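Local coordinates for protein arylalkylamine N-Acetyltransferase like 5b (Aedes aegypti, PDB 4FD4) that probably transfers acyl groups from coenzyme A thioesters such as acetyl-CoA to the amine of arylalkylamines such as serotonin, as a GNAT-fold N-acetyltransferase, at residues A[45-51]-A[96-101]; A[58-63]-A[74-80]; A[71-75]-A[133-138]; A[85-90]-A[108-113]; A[125-129]-A[151-155]. All blocks are in the same frame, centred on the assembly; numbering follows the deposited sequence.

In the fold
From the N terminus, interaction 1 is entered first: the start of helix 46-53 meets the start of helix 99-115, closing a loop of 44 residues. Interaction 2, the hairpin of strands 61-66 and 71-81, nests inside that loop. Interaction 3 shares G74 and V75 with it and pairs strand 71-81 with strand 126-134; its loop crosses that of interaction 1 and encloses interaction 4. Interaction 4 joins helices 85-95 and 99-115, crosses interaction 1 and touches it through L108 and W101. Interaction 5 crosses interaction 3, setting helix 143-158 against strand 126-134; Q151 there also bonds to the hairpin of interaction 2.

Interaction 1. Residues A[45-51]-A[96-101]; sequences TLDDERF and TETKKW
The backbones of D48 and W101 approach to 5.9 Å between their CA atoms, where the first turns of helices 46-53 and 99-115 meet. D47 puts its carboxylate among the residues leading into the second helix. Its OD1 accepts from T96 OG1 at 2.6 Å, on the anti side, and from T98 N at 3.0 Å on the syn side (N-H...O angle 168°), both donors tilted out of the carboxylate plane. Its OD2 offers the syn lone pair to T98 OG1 and receives T45 OG1, the N-cap residue of its own helix, at 2.6 Å. T98 caps helix 99-115, its OG1 accepting from W101 N. The W101 side chain, CG anti to its backbone N (chi1 179°), lies over the first turn of helix 46-53: D48 CA stands over the face of the six-membered ring, 3.8 Å from its centroid, while F51 CB approaches W101 CZ2 at 3.5 Å. At the outer margin R50 NH2 reaches the syn lone pair of E97 OE1 at 2.8 Å in a salt bridge. Four bonds on one buried carboxylate fix its rotation and would stabilise its negative charge, tying both helix starts together, although the nearby E97 carboxylate probably opposes this.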
# COMPACT_ATOMS: atom_id res chain seq x y z
N THR A 45 -7.19 -0.63 -12.93
CA THR A 45 -8.18 -1.56 -13.44
C THR A 45 -9.14 -1.96 -12.33
O THR A 45 -8.88 -1.69 -11.15
CB THR A 45 -7.52 -2.83 -13.98
OG1 THR A 45 -6.79 -3.46 -12.92
CG2 THR A 45 -6.57 -2.51 -15.12
N LEU A 46 -10.22 -2.64 -12.71
CA LEU A 46 -11.20 -3.13 -11.75
C LEU A 46 -10.63 -4.20 -10.81
O LEU A 46 -11.00 -4.26 -9.64
CB LEU A 46 -12.45 -3.67 -12.46
CG LEU A 46 -13.65 -3.98 -11.56
CD1 LEU A 46 -14.10 -2.75 -10.79
CD2 LEU A 46 -14.82 -4.58 -12.34
N ASP A 47 -9.72 -5.05 -11.29
CA ASP A 47 -9.19 -6.09 -10.40
C ASP A 47 -8.27 -5.52 -9.30
O ASP A 47 -8.23 -6.06 -8.17
CB ASP A 47 -8.63 -7.35 -11.13
CG ASP A 47 -7.81 -7.05 -12.38
OD1 ASP A 47 -7.26 -8.03 -12.95
OD2 ASP A 47 -7.71 -5.88 -12.81
N ASP A 48 -7.60 -4.42 -9.63
CA ASP A 48 -6.77 -3.63 -8.72
C ASP A 48 -7.68 -3.10 -7.60
O ASP A 48 -7.46 -3.31 -6.39
CB ASP A 48 -6.18 -2.47 -9.53
CG ASP A 48 -5.00 -1.80 -8.87
OD1 ASP A 48 -4.09 -1.33 -9.60
OD2 ASP A 48 -4.97 -1.72 -7.62
N GLU A 49 -8.72 -2.40 -8.03
CA GLU A 49 -9.72 -1.86 -7.14
C GLU A 49 -10.32 -2.93 -6.22
O GLU A 49 -10.46 -2.74 -5.01
CB GLU A 49 -10.81 -1.21 -7.99
CG GLU A 49 -11.80 -0.39 -7.23
CD GLU A 49 -12.61 0.49 -8.17
OE1 GLU A 49 -12.07 1.51 -8.65
OE2 GLU A 49 -13.76 0.12 -8.45
N ARG A 50 -10.69 -4.06 -6.80
CA ARG A 50 -11.25 -5.15 -6.01
C ARG A 50 -10.29 -5.61 -4.93
O ARG A 50 -10.71 -5.90 -3.79
CB ARG A 50 -11.64 -6.33 -6.90
CG ARG A 50 -12.35 -7.44 -6.14
CD ARG A 50 -12.90 -8.52 -7.07
NE ARG A 50 -11.84 -9.13 -7.86
CZ ARG A 50 -11.66 -8.91 -9.16
NH1 ARG A 50 -12.49 -8.12 -9.82
NH2 ARG A 50 -10.65 -9.51 -9.79
N PHE A 51 -9.01 -5.71 -5.28
CA PHE A 51 -8.01 -6.07 -4.29
C PHE A 51 -8.03 -5.08 -3.13
O PHE A 51 -8.15 -5.46 -1.96
CB PHE A 51 -6.61 -6.10 -4.90
CG PHE A 51 -5.51 -6.37 -3.88
CD1 PHE A 51 -4.69 -5.34 -3.43
CD2 PHE A 51 -5.29 -7.65 -3.39
CE1 PHE A 51 -3.68 -5.58 -2.50
CE2 PHE A 51 -4.28 -7.90 -2.46
CZ PHE A 51 -3.47 -6.87 -2.01
N THR A 96 -5.92 -13.55 -13.20
CA THR A 96 -6.66 -12.30 -13.02
C THR A 96 -7.18 -11.75 -14.36
O THR A 96 -6.74 -12.17 -15.43
CB THR A 96 -5.80 -11.25 -12.28
OG1 THR A 96 -6.65 -10.24 -11.72
CG2 THR A 96 -4.76 -10.65 -13.20
N GLU A 97 -8.14 -10.83 -14.30
CA GLU A 97 -8.80 -10.34 -15.51
C GLU A 97 -7.88 -9.54 -16.43
O GLU A 97 -7.90 -9.73 -17.65
CB GLU A 97 -10.05 -9.51 -15.18
CG GLU A 97 -11.22 -10.31 -14.64
CD GLU A 97 -11.25 -10.35 -13.12
OE1 GLU A 97 -10.21 -10.07 -12.50
OE2 GLU A 97 -12.32 -10.66 -12.55
N THR A 98 -7.08 -8.63 -15.87
CA THR A 98 -6.26 -7.78 -16.73
C THR A 98 -4.78 -8.11 -16.64
O THR A 98 -4.29 -8.58 -15.61
CB THR A 98 -6.46 -6.27 -16.44
OG1 THR A 98 -5.84 -5.92 -15.20
CG2 THR A 98 -7.95 -5.92 -16.36
N LYS A 99 -4.05 -7.84 -17.72
CA LYS A 99 -2.62 -8.07 -17.70
C LYS A 99 -1.94 -7.07 -16.76
O LYS A 99 -0.98 -7.42 -16.09
CB LYS A 99 -2.00 -8.00 -19.10
CG LYS A 99 -0.47 -8.10 -19.08
CD LYS A 99 0.09 -8.77 -20.32
CE LYS A 99 1.61 -8.69 -20.36
NZ LYS A 99 2.26 -9.16 -19.11
N LYS A 100 -2.44 -5.84 -16.72
CA LYS A 100 -1.81 -4.82 -15.88
C LYS A 100 -1.79 -5.24 -14.42
O LYS A 100 -0.76 -5.12 -13.73
CB LYS A 100 -2.50 -3.47 -16.01
CG LYS A 100 -1.89 -2.41 -15.09
CD LYS A 100 -2.42 -1.01 -15.38
CE LYS A 100 -1.83 0.00 -14.41
NZ LYS A 100 -2.01 1.42 -14.88
N TRP A 101 -2.93 -5.72 -13.93
CA TRP A 101 -3.01 -6.11 -12.52
C TRP A 101 -2.16 -7.34 -12.26
O TRP A 101 -1.55 -7.44 -11.20
CB TRP A 101 -4.45 -6.33 -12.05
CG TRP A 101 -4.53 -6.77 -10.59
CD1 TRP A 101 -5.11 -7.91 -10.10
CD2 TRP A 101 -4.00 -6.08 -9.45
NE1 TRP A 101 -4.98 -7.96 -8.73
CE2 TRP A 101 -4.29 -6.85 -8.31
CE3 TRP A 101 -3.30 -4.87 -9.28
CZ2 TRP A 101 -3.91 -6.47 -7.02
CZ3 TRP A 101 -2.92 -4.49 -8.00
CH2 TRP A 101 -3.23 -5.29 -6.89

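Interaction 2. Residues A[58-63]-A[74-80]; sequences QGTVVV and GVSIAGP
T60 OG1 donates to A78 O at 2.6 Å, approaching from 31° outside the carbonyl plane, and T60 O accepts from A78 N at 3.2 Å. A single threonine thus binds both backbone polar atoms of A78, just before strand 61-66 begins. The hydroxyl gets there by sitting between the backbone N and the carbonyl carbon (chi1 58°). V62 and S76 form the hydrogen-bonded pair of this antiparallel hairpin: V62 N reaches S76 O at 2.9 Å and S76 N reaches V62 O at 2.8 Å. The flanking pairs V61-I77 and V63-V75 are non-hydrogen-bonded, and CA-H...O contacts fill in between, among them V75 CA to V62 O at 3.2 Å. On the face carrying V61, V63, V75 and I77, the side chains of V61 and I77 lie side by side and point the same way, V61 CG2 resting 3.7 Å from I77 CG1. V61 CG1 meets V75 CG2 at 4.0 Å. Helix 17-28 covers that face of the GNAT sheet through V20, I23 and L24. The other face, with V62 and S76, turns to helix 143-158, where Q151 NE2 bonds to T60 O and S76 OG; S76 OG also bonds to I131 O of strand 126-134.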
# COMPACT_ATOMS: atom_id res chain seq x y z
N GLN A 58 -12.44 -6.57 6.31
CA GLN A 58 -11.50 -7.08 7.31
C GLN A 58 -11.21 -6.09 8.45
O GLN A 58 -10.47 -6.41 9.38
CB GLN A 58 -10.18 -7.52 6.65
CG GLN A 58 -10.36 -8.52 5.52
CD GLN A 58 -9.06 -8.91 4.85
OE1 GLN A 58 -8.01 -9.00 5.49
NE2 GLN A 58 -9.12 -9.16 3.54
N GLY A 59 -11.78 -4.89 8.35
CA GLY A 59 -11.61 -3.86 9.38
C GLY A 59 -10.20 -3.29 9.46
O GLY A 59 -9.79 -2.77 10.51
N THR A 60 -9.46 -3.35 8.35
CA THR A 60 -8.09 -2.82 8.35
C THR A 60 -7.90 -1.67 7.33
O THR A 60 -6.78 -1.39 6.86
CB THR A 60 -7.06 -3.94 8.16
OG1 THR A 60 -7.33 -4.63 6.94
CG2 THR A 60 -7.16 -4.94 9.31
N VAL A 61 -9.01 -1.03 6.99
CA VAL A 61 -9.00 0.18 6.18
C VAL A 61 -9.29 1.35 7.09
O VAL A 61 -10.34 1.42 7.74
CB VAL A 61 -10.02 0.10 5.03
CG1 VAL A 61 -10.16 1.44 4.33
CG2 VAL A 61 -9.59 -0.97 4.02
N VAL A 62 -8.33 2.27 7.18
CA VAL A 62 -8.47 3.43 8.05
C VAL A 62 -8.69 4.66 7.19
O VAL A 62 -8.02 4.86 6.18
CB VAL A 62 -7.23 3.67 8.92
CG1 VAL A 62 -7.43 4.92 9.78
CG2 VAL A 62 -6.92 2.47 9.80
N VAL A 63 -9.64 5.50 7.60
CA VAL A 63 -9.93 6.70 6.86
C VAL A 63 -9.75 7.90 7.76
O VAL A 63 -9.90 7.81 9.00
CB VAL A 63 -11.35 6.69 6.28
CG1 VAL A 63 -11.47 5.66 5.14
CG2 VAL A 63 -12.36 6.40 7.38
N GLY A 74 -8.39 11.15 3.66
CA GLY A 74 -7.21 10.31 3.67
C GLY A 74 -7.61 8.85 3.81
O GLY A 74 -8.71 8.57 4.29
N VAL A 75 -6.74 7.94 3.41
CA VAL A 75 -7.07 6.51 3.55
C VAL A 75 -5.79 5.70 3.63
O VAL A 75 -4.77 6.06 3.05
CB VAL A 75 -7.96 6.03 2.38
CG1 VAL A 75 -7.24 6.27 1.04
CG2 VAL A 75 -8.35 4.49 2.53
N SER A 76 -5.83 4.61 4.41
CA SER A 76 -4.72 3.68 4.49
C SER A 76 -5.28 2.27 4.50
O SER A 76 -6.20 1.96 5.26
CB SER A 76 -3.87 3.91 5.74
OG SER A 76 -2.83 2.93 5.79
N ILE A 77 -4.72 1.42 3.67
CA ILE A 77 -5.21 0.05 3.57
C ILE A 77 -4.07 -0.90 3.89
O ILE A 77 -2.96 -0.79 3.33
CB ILE A 77 -5.83 -0.23 2.20
CG1 ILE A 77 -6.98 0.76 1.97
CG2 ILE A 77 -6.31 -1.68 2.11
CD1 ILE A 77 -7.82 0.47 0.76
N ALA A 78 -4.34 -1.81 4.82
CA ALA A 78 -3.32 -2.75 5.28
C ALA A 78 -3.96 -4.14 5.41
O ALA A 78 -5.18 -4.26 5.47
CB ALA A 78 -2.76 -2.30 6.61
N GLY A 79 -3.13 -5.17 5.50
CA GLY A 79 -3.62 -6.53 5.67
C GLY A 79 -2.47 -7.40 6.13
O GLY A 79 -1.32 -6.97 6.07
N PRO A 80 -2.78 -8.63 6.56
CA PRO A 80 -1.70 -9.51 7.02
C PRO A 80 -0.89 -10.02 5.84
O PRO A 80 -1.42 -10.14 4.74
CB PRO A 80 -2.45 -10.67 7.71
CG PRO A 80 -3.81 -10.71 7.01
CD PRO A 80 -4.10 -9.27 6.60

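Interaction 3. Residues A[71-75]-A[133-138]; sequences KFIGV and AVDPTY
I73 lies across one face of the Y138 ring, at the end of the antiparallel pairing between strands 71-81 and 126-134 in the mixed sheet of the GNAT fold. The two side chains meet at about a right angle, and both branches of the isoleucine are used. CG2 stands over the face, 3.8 Å from the ring centroid and 24° off the normal, while CD1 reaches CD2 of Y138 at 3.4 Å. With CG1 of I73 tucked over its own backbone (chi1 58°), the longer branch lies over the same face, CD1 at the CD2 side and CG2 at the CE1/CZ side. K71, fully extended, brings NZ to the edge of the same ring. Backbone bonds carry the pairing: V75 and A133 exchange two, and D135 N donates to I73 O at 2.9 Å, extending the ladder beyond the non-hydrogen-bonded pair G74-V134. I73 and G74 both face A64 on the hairpin's other strand, a classic beta bulge. D135 opens a type I turn to Y138, and its OD2 accepts from T137 N and T137 OG1, the former an Asx turn. Its OD1 forms a salt bridge with R26 of helix 17-28, and the Y138 hydroxyl bonds to D66. One water joins the two segments, accepting from K71 NZ at 2.9 Å and donating to D135 OD1 at 2.7 Å.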
# COMPACT_ATOMS: atom_id res chain seq x y z
N LYS A 71 -16.80 14.02 4.60
CA LYS A 71 -15.94 13.72 3.45
C LYS A 71 -14.65 13.02 3.87
O LYS A 71 -13.99 13.43 4.83
CB LYS A 71 -15.60 15.04 2.74
CG LYS A 71 -14.50 14.96 1.69
CD LYS A 71 -14.09 16.36 1.24
CE LYS A 71 -13.06 16.32 0.12
NZ LYS A 71 -12.70 17.69 -0.35
N PHE A 72 -14.27 11.96 3.15
CA PHE A 72 -12.98 11.33 3.40
C PHE A 72 -11.88 12.22 2.79
O PHE A 72 -12.06 12.80 1.72
CB PHE A 72 -12.92 9.93 2.79
CG PHE A 72 -13.77 8.90 3.49
CD1 PHE A 72 -14.29 9.15 4.76
CD2 PHE A 72 -14.03 7.67 2.89
CE1 PHE A 72 -15.08 8.19 5.40
CE2 PHE A 72 -14.81 6.71 3.53
CZ PHE A 72 -15.34 6.97 4.78
N ILE A 73 -10.75 12.31 3.46
CA ILE A 73 -9.64 13.10 2.95
C ILE A 73 -8.32 12.36 3.11
O ILE A 73 -7.25 12.88 2.78
CB ILE A 73 -9.54 14.46 3.66
CG1 ILE A 73 -9.38 14.23 5.17
CG2 ILE A 73 -10.77 15.30 3.36
CD1 ILE A 73 -9.01 15.48 5.94
N GLY A 74 -8.39 11.15 3.66
CA GLY A 74 -7.21 10.31 3.67
C GLY A 74 -7.61 8.85 3.81
O GLY A 74 -8.71 8.57 4.29
N VAL A 75 -6.74 7.94 3.41
CA VAL A 75 -7.07 6.51 3.55
C VAL A 75 -5.79 5.70 3.63
O VAL A 75 -4.77 6.06 3.05
CB VAL A 75 -7.96 6.03 2.38
CG1 VAL A 75 -7.24 6.27 1.04
CG2 VAL A 75 -8.35 4.49 2.53
N ALA A 133 -2.55 7.23 1.65
CA ALA A 133 -2.81 8.37 0.76
C ALA A 133 -3.53 9.51 1.48
O ALA A 133 -4.52 9.30 2.20
CB ALA A 133 -3.60 7.92 -0.46
N VAL A 134 -3.03 10.71 1.28
CA VAL A 134 -3.56 11.89 1.94
C VAL A 134 -3.89 12.92 0.87
O VAL A 134 -3.09 13.13 -0.05
CB VAL A 134 -2.53 12.47 2.93
CG1 VAL A 134 -2.99 13.82 3.48
CG2 VAL A 134 -2.28 11.49 4.07
N ASP A 135 -5.06 13.53 0.97
CA ASP A 135 -5.40 14.64 0.08
C ASP A 135 -4.36 15.76 0.28
O ASP A 135 -4.23 16.29 1.38
CB ASP A 135 -6.79 15.14 0.42
CG ASP A 135 -7.29 16.20 -0.54
OD1 ASP A 135 -8.50 16.19 -0.83
OD2 ASP A 135 -6.48 17.07 -0.97
N PRO A 136 -3.61 16.11 -0.78
CA PRO A 136 -2.50 17.06 -0.58
C PRO A 136 -2.92 18.49 -0.22
O PRO A 136 -2.06 19.27 0.20
CB PRO A 136 -1.76 17.04 -1.93
CG PRO A 136 -2.76 16.57 -2.92
CD PRO A 136 -3.70 15.64 -2.17
N THR A 137 -4.21 18.81 -0.37
CA THR A 137 -4.72 20.13 0.02
C THR A 137 -5.02 20.22 1.51
O THR A 137 -5.34 21.31 2.02
CB THR A 137 -5.98 20.55 -0.78
OG1 THR A 137 -7.10 19.77 -0.35
CG2 THR A 137 -5.74 20.38 -2.29
N TYR A 138 -4.95 19.10 2.22
CA TYR A 138 -5.11 19.13 3.67
C TYR A 138 -3.74 19.06 4.33
O TYR A 138 -3.39 18.07 4.96
CB TYR A 138 -6.03 18.00 4.16
CG TYR A 138 -7.50 18.26 3.90
CD1 TYR A 138 -8.05 18.11 2.64
CD2 TYR A 138 -8.34 18.70 4.92
CE1 TYR A 138 -9.39 18.36 2.39
CE2 TYR A 138 -9.69 18.95 4.69
CZ TYR A 138 -10.21 18.78 3.42
OH TYR A 138 -11.54 19.03 3.16
O HOH W 1 -10.10 18.28 -1.55

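Interaction 4. Residues A[85-90]-A[108-113]; sequences DPDAMV and LALLER
The R113 guanidinium lies flat against P86: the proline CB stands 3.5 Å above the centre of its plane, while D87 OD1 and V90 CG2 come up at its edge. NH1 and NH2 grip D87 end-on, both bonding to the one oxygen OD1, at 3.2 Å and 3.1 Å respectively. This acceptor lies close to the guanidinium plane, but the two nitrogens reach it from the same face of the carboxylate, 39° and 49° out of its plane. The bend at chi3 (-64°) turns the arginine chain across P86 to reach the aspartate. On the far border the E112 carboxylate stands nearly perpendicular to that of D85. E112 OE2 touches D85 CB at 3.3 Å and also nears P86 CD, while OE1 lies 3.6 Å from M89 SD. Between these polar borders the segments 85-90 and 108-113 run antiparallel, their axes 8.7 Å apart at closest, and bring their CA atoms nearest at P86 and A109. A109 CB packs against M89 CB at 3.9 Å, with V90 CG2 farther off. The methionine folds back at its last torsion and sets CE 3.6 Å from L108 CB. D85 OD1 accepts from Q82 N, just ahead of helix 85-95. The small A109 and the ring of P86 thus allow close packing of helices 85-95 and 99-115, with a salt bridge along one border. On the other, D85 and E112 place like charges near each other, which would probably raise the proton affinity of one or both slightly.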
# COMPACT_ATOMS: atom_id res chain seq x y z
N ASP A 85 2.67 -16.17 0.73
CA ASP A 85 1.87 -15.16 0.04
C ASP A 85 2.40 -14.81 -1.35
O ASP A 85 1.63 -14.77 -2.30
CB ASP A 85 1.68 -13.90 0.90
CG ASP A 85 0.64 -14.10 1.99
OD1 ASP A 85 0.44 -13.17 2.80
OD2 ASP A 85 0.01 -15.18 2.05
N PRO A 86 3.71 -14.59 -1.49
CA PRO A 86 4.23 -14.33 -2.84
C PRO A 86 3.83 -15.38 -3.89
O PRO A 86 3.41 -15.00 -5.00
CB PRO A 86 5.75 -14.31 -2.62
CG PRO A 86 5.90 -13.81 -1.22
CD PRO A 86 4.75 -14.41 -0.45
N ASP A 87 3.96 -16.66 -3.58
CA ASP A 87 3.58 -17.70 -4.55
C ASP A 87 2.09 -17.65 -4.90
O ASP A 87 1.70 -17.75 -6.07
CB ASP A 87 3.97 -19.09 -4.04
CG ASP A 87 5.48 -19.30 -4.01
OD1 ASP A 87 6.19 -18.73 -4.87
OD2 ASP A 87 5.97 -20.02 -3.11
N ALA A 88 1.26 -17.48 -3.88
CA ALA A 88 -0.17 -17.30 -4.10
C ALA A 88 -0.47 -16.08 -4.98
O ALA A 88 -1.36 -16.12 -5.84
CB ALA A 88 -0.91 -17.20 -2.78
N MET A 89 0.28 -14.99 -4.78
CA MET A 89 0.10 -13.79 -5.60
C MET A 89 0.46 -14.07 -7.04
O MET A 89 -0.21 -13.60 -7.96
CB MET A 89 0.93 -12.63 -5.05
CG MET A 89 0.40 -12.10 -3.72
SD MET A 89 1.65 -11.24 -2.76
CE MET A 89 1.76 -9.70 -3.67
N VAL A 90 1.54 -14.82 -7.26
CA VAL A 90 1.94 -15.18 -8.63
C VAL A 90 0.84 -16.02 -9.31
O VAL A 90 0.47 -15.81 -10.50
CB VAL A 90 3.31 -15.91 -8.63
CG1 VAL A 90 3.68 -16.38 -10.02
CG2 VAL A 90 4.39 -14.98 -8.08
N LEU A 108 4.59 -6.73 -6.77
CA LEU A 108 4.31 -6.71 -5.33
C LEU A 108 4.83 -7.97 -4.65
O LEU A 108 5.42 -7.92 -3.56
CB LEU A 108 2.81 -6.59 -5.08
CG LEU A 108 2.15 -5.29 -5.54
CD1 LEU A 108 0.64 -5.33 -5.27
CD2 LEU A 108 2.80 -4.11 -4.85
N ALA A 109 4.57 -9.10 -5.29
CA ALA A 109 5.07 -10.39 -4.83
C ALA A 109 6.59 -10.36 -4.71
O ALA A 109 7.15 -10.83 -3.72
CB ALA A 109 4.62 -11.51 -5.77
N LEU A 110 7.27 -9.80 -5.71
CA LEU A 110 8.73 -9.71 -5.67
C LEU A 110 9.18 -8.86 -4.49
O LEU A 110 10.12 -9.21 -3.77
CB LEU A 110 9.27 -9.10 -6.97
CG LEU A 110 10.73 -8.63 -6.98
CD1 LEU A 110 11.69 -9.79 -6.73
CD2 LEU A 110 11.05 -7.97 -8.32
N LEU A 111 8.50 -7.73 -4.31
CA LEU A 111 8.83 -6.83 -3.20
C LEU A 111 8.72 -7.60 -1.88
O LEU A 111 9.62 -7.53 -1.03
CB LEU A 111 7.92 -5.61 -3.20
CG LEU A 111 8.17 -4.62 -4.35
CD1 LEU A 111 6.95 -3.74 -4.56
CD2 LEU A 111 9.41 -3.78 -4.08
N GLU A 112 7.63 -8.34 -1.74
CA GLU A 112 7.36 -9.04 -0.49
C GLU A 112 8.37 -10.16 -0.26
O GLU A 112 8.87 -10.35 0.85
CB GLU A 112 5.93 -9.59 -0.46
CG GLU A 112 5.53 -10.11 0.89
CD GLU A 112 4.10 -10.61 0.96
OE1 GLU A 112 3.21 -10.05 0.26
OE2 GLU A 112 3.86 -11.55 1.73
N ARG A 113 8.68 -10.87 -1.33
CA ARG A 113 9.59 -12.01 -1.27
C ARG A 113 10.99 -11.55 -0.92
O ARG A 113 11.68 -12.19 -0.14
CB ARG A 113 9.61 -12.73 -2.62
CG ARG A 113 10.04 -14.19 -2.53
CD ARG A 113 10.33 -14.76 -3.90
NE ARG A 113 9.16 -14.81 -4.78
CZ ARG A 113 8.25 -15.78 -4.76
NH1 ARG A 113 7.23 -15.75 -5.61
NH2 ARG A 113 8.34 -16.78 -3.89

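Interaction 5. Residues A[125-129]-A[151-155]; sequences KAYHV and QMDLS
Y127 and Q151 join strand 126-134 to helix 143-158 within a beta-alpha-beta unit that strand 162-167 completes, part of the GNAT fold. The strand and helix segments run nearly antiparallel, with 9.9 Å between their axes. A single hydrogen bond crosses the contact: Y127 OH donates to Q151 OE1 at 2.6 Å, 24° out of the carbonyl plane. The glutamine approaches the hydroxyl end of the ring from its edge, with ring and amide planes 62° apart; a bend at chi2 carries the amide back toward the sheet. Its nitrogen is held by the neighbouring hairpin, so one buried amide ties the helix to strand 126-134 and to the hairpin, and both its ends are satisfied. Packing is led by S155, one helical turn farther on. Its CB stands over one face of the tyrosine ring, 3.5 Å from the centroid and 22° off the normal, a CH-pi contact displaced toward CG and CD1. S155 OG lies within 2.9 Å of the carbonyl oxygens of Q151 and M152, two acceptors within reach of its one proton. V129 CG2 rests more loosely on Q151 CB, and both Y127 and V129 also touch I163 of the next strand. The F160 ring also meets that of Y127. Near the phenol end of the ring, L154 CD2 stands 4.0 Å from Y127 OH.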
# COMPACT_ATOMS: atom_id res chain seq x y z
N LYS A 125 3.49 -14.01 10.97
CA LYS A 125 2.78 -13.06 10.11
C LYS A 125 3.18 -11.63 10.47
O LYS A 125 3.75 -11.37 11.53
CB LYS A 125 1.26 -13.24 10.22
CG LYS A 125 0.68 -12.95 11.60
CD LYS A 125 -0.86 -12.96 11.59
CE LYS A 125 -1.41 -14.10 10.71
NZ LYS A 125 -2.67 -14.70 11.25
N ALA A 126 2.91 -10.70 9.56
CA ALA A 126 3.23 -9.30 9.79
C ALA A 126 2.06 -8.48 9.26
O ALA A 126 1.24 -9.00 8.51
CB ALA A 126 4.51 -8.93 9.06
N TYR A 127 1.99 -7.21 9.64
CA TYR A 127 0.93 -6.33 9.16
C TYR A 127 1.51 -5.41 8.11
O TYR A 127 2.44 -4.64 8.38
CB TYR A 127 0.39 -5.51 10.33
CG TYR A 127 -0.90 -4.74 10.13
CD1 TYR A 127 -0.90 -3.36 9.98
CD2 TYR A 127 -2.13 -5.39 10.16
CE1 TYR A 127 -2.09 -2.64 9.84
CE2 TYR A 127 -3.33 -4.68 10.01
CZ TYR A 127 -3.30 -3.31 9.85
OH TYR A 127 -4.49 -2.63 9.71
N HIS A 128 0.95 -5.45 6.91
CA HIS A 128 1.55 -4.76 5.78
C HIS A 128 0.66 -3.63 5.26
O HIS A 128 -0.46 -3.88 4.82
CB HIS A 128 1.83 -5.75 4.66
CG HIS A 128 2.64 -5.18 3.54
ND1 HIS A 128 3.98 -4.92 3.65
CD2 HIS A 128 2.29 -4.82 2.28
CE1 HIS A 128 4.43 -4.42 2.52
NE2 HIS A 128 3.42 -4.35 1.66
N VAL A 129 1.15 -2.40 5.34
CA VAL A 129 0.45 -1.27 4.76
C VAL A 129 0.62 -1.31 3.25
O VAL A 129 1.73 -1.16 2.73
CB VAL A 129 0.96 0.09 5.31
CG1 VAL A 129 0.17 1.23 4.69
CG2 VAL A 129 0.84 0.14 6.82
N GLN A 151 -2.45 3.00 11.98
CA GLN A 151 -2.26 1.61 11.52
C GLN A 151 -1.30 0.85 12.46
O GLN A 151 -1.51 -0.33 12.75
CB GLN A 151 -1.76 1.57 10.07
CG GLN A 151 -2.84 1.92 9.01
CD GLN A 151 -3.83 0.78 8.75
OE1 GLN A 151 -4.04 -0.08 9.61
NE2 GLN A 151 -4.43 0.77 7.56
N MET A 152 -0.26 1.52 12.93
CA MET A 152 0.64 0.90 13.90
C MET A 152 -0.08 0.51 15.20
O MET A 152 0.05 -0.61 15.68
CB MET A 152 1.81 1.83 14.23
CG MET A 152 2.87 1.93 13.15
SD MET A 152 4.04 3.29 13.47
CE MET A 152 5.33 2.89 12.29
N ASP A 153 -0.84 1.46 15.75
CA ASP A 153 -1.56 1.25 17.00
C ASP A 153 -2.57 0.12 16.88
O ASP A 153 -2.70 -0.73 17.77
CB ASP A 153 -2.28 2.54 17.41
CG ASP A 153 -1.32 3.66 17.76
OD1 ASP A 153 -0.13 3.36 17.98
OD2 ASP A 153 -1.75 4.83 17.81
N LEU A 154 -3.27 0.11 15.75
CA LEU A 154 -4.31 -0.86 15.48
C LEU A 154 -3.72 -2.26 15.33
O LEU A 154 -4.19 -3.23 15.94
CB LEU A 154 -5.07 -0.47 14.21
CG LEU A 154 -6.24 -1.37 13.83
CD1 LEU A 154 -7.33 -1.32 14.91
CD2 LEU A 154 -6.82 -0.94 12.48
N SER A 155 -2.68 -2.37 14.50
CA SER A 155 -2.06 -3.67 14.29
C SER A 155 -1.53 -4.18 15.62
O SER A 155 -1.68 -5.36 15.94
CB SER A 155 -0.95 -3.60 13.23
OG SER A 155 0.02 -2.63 13.56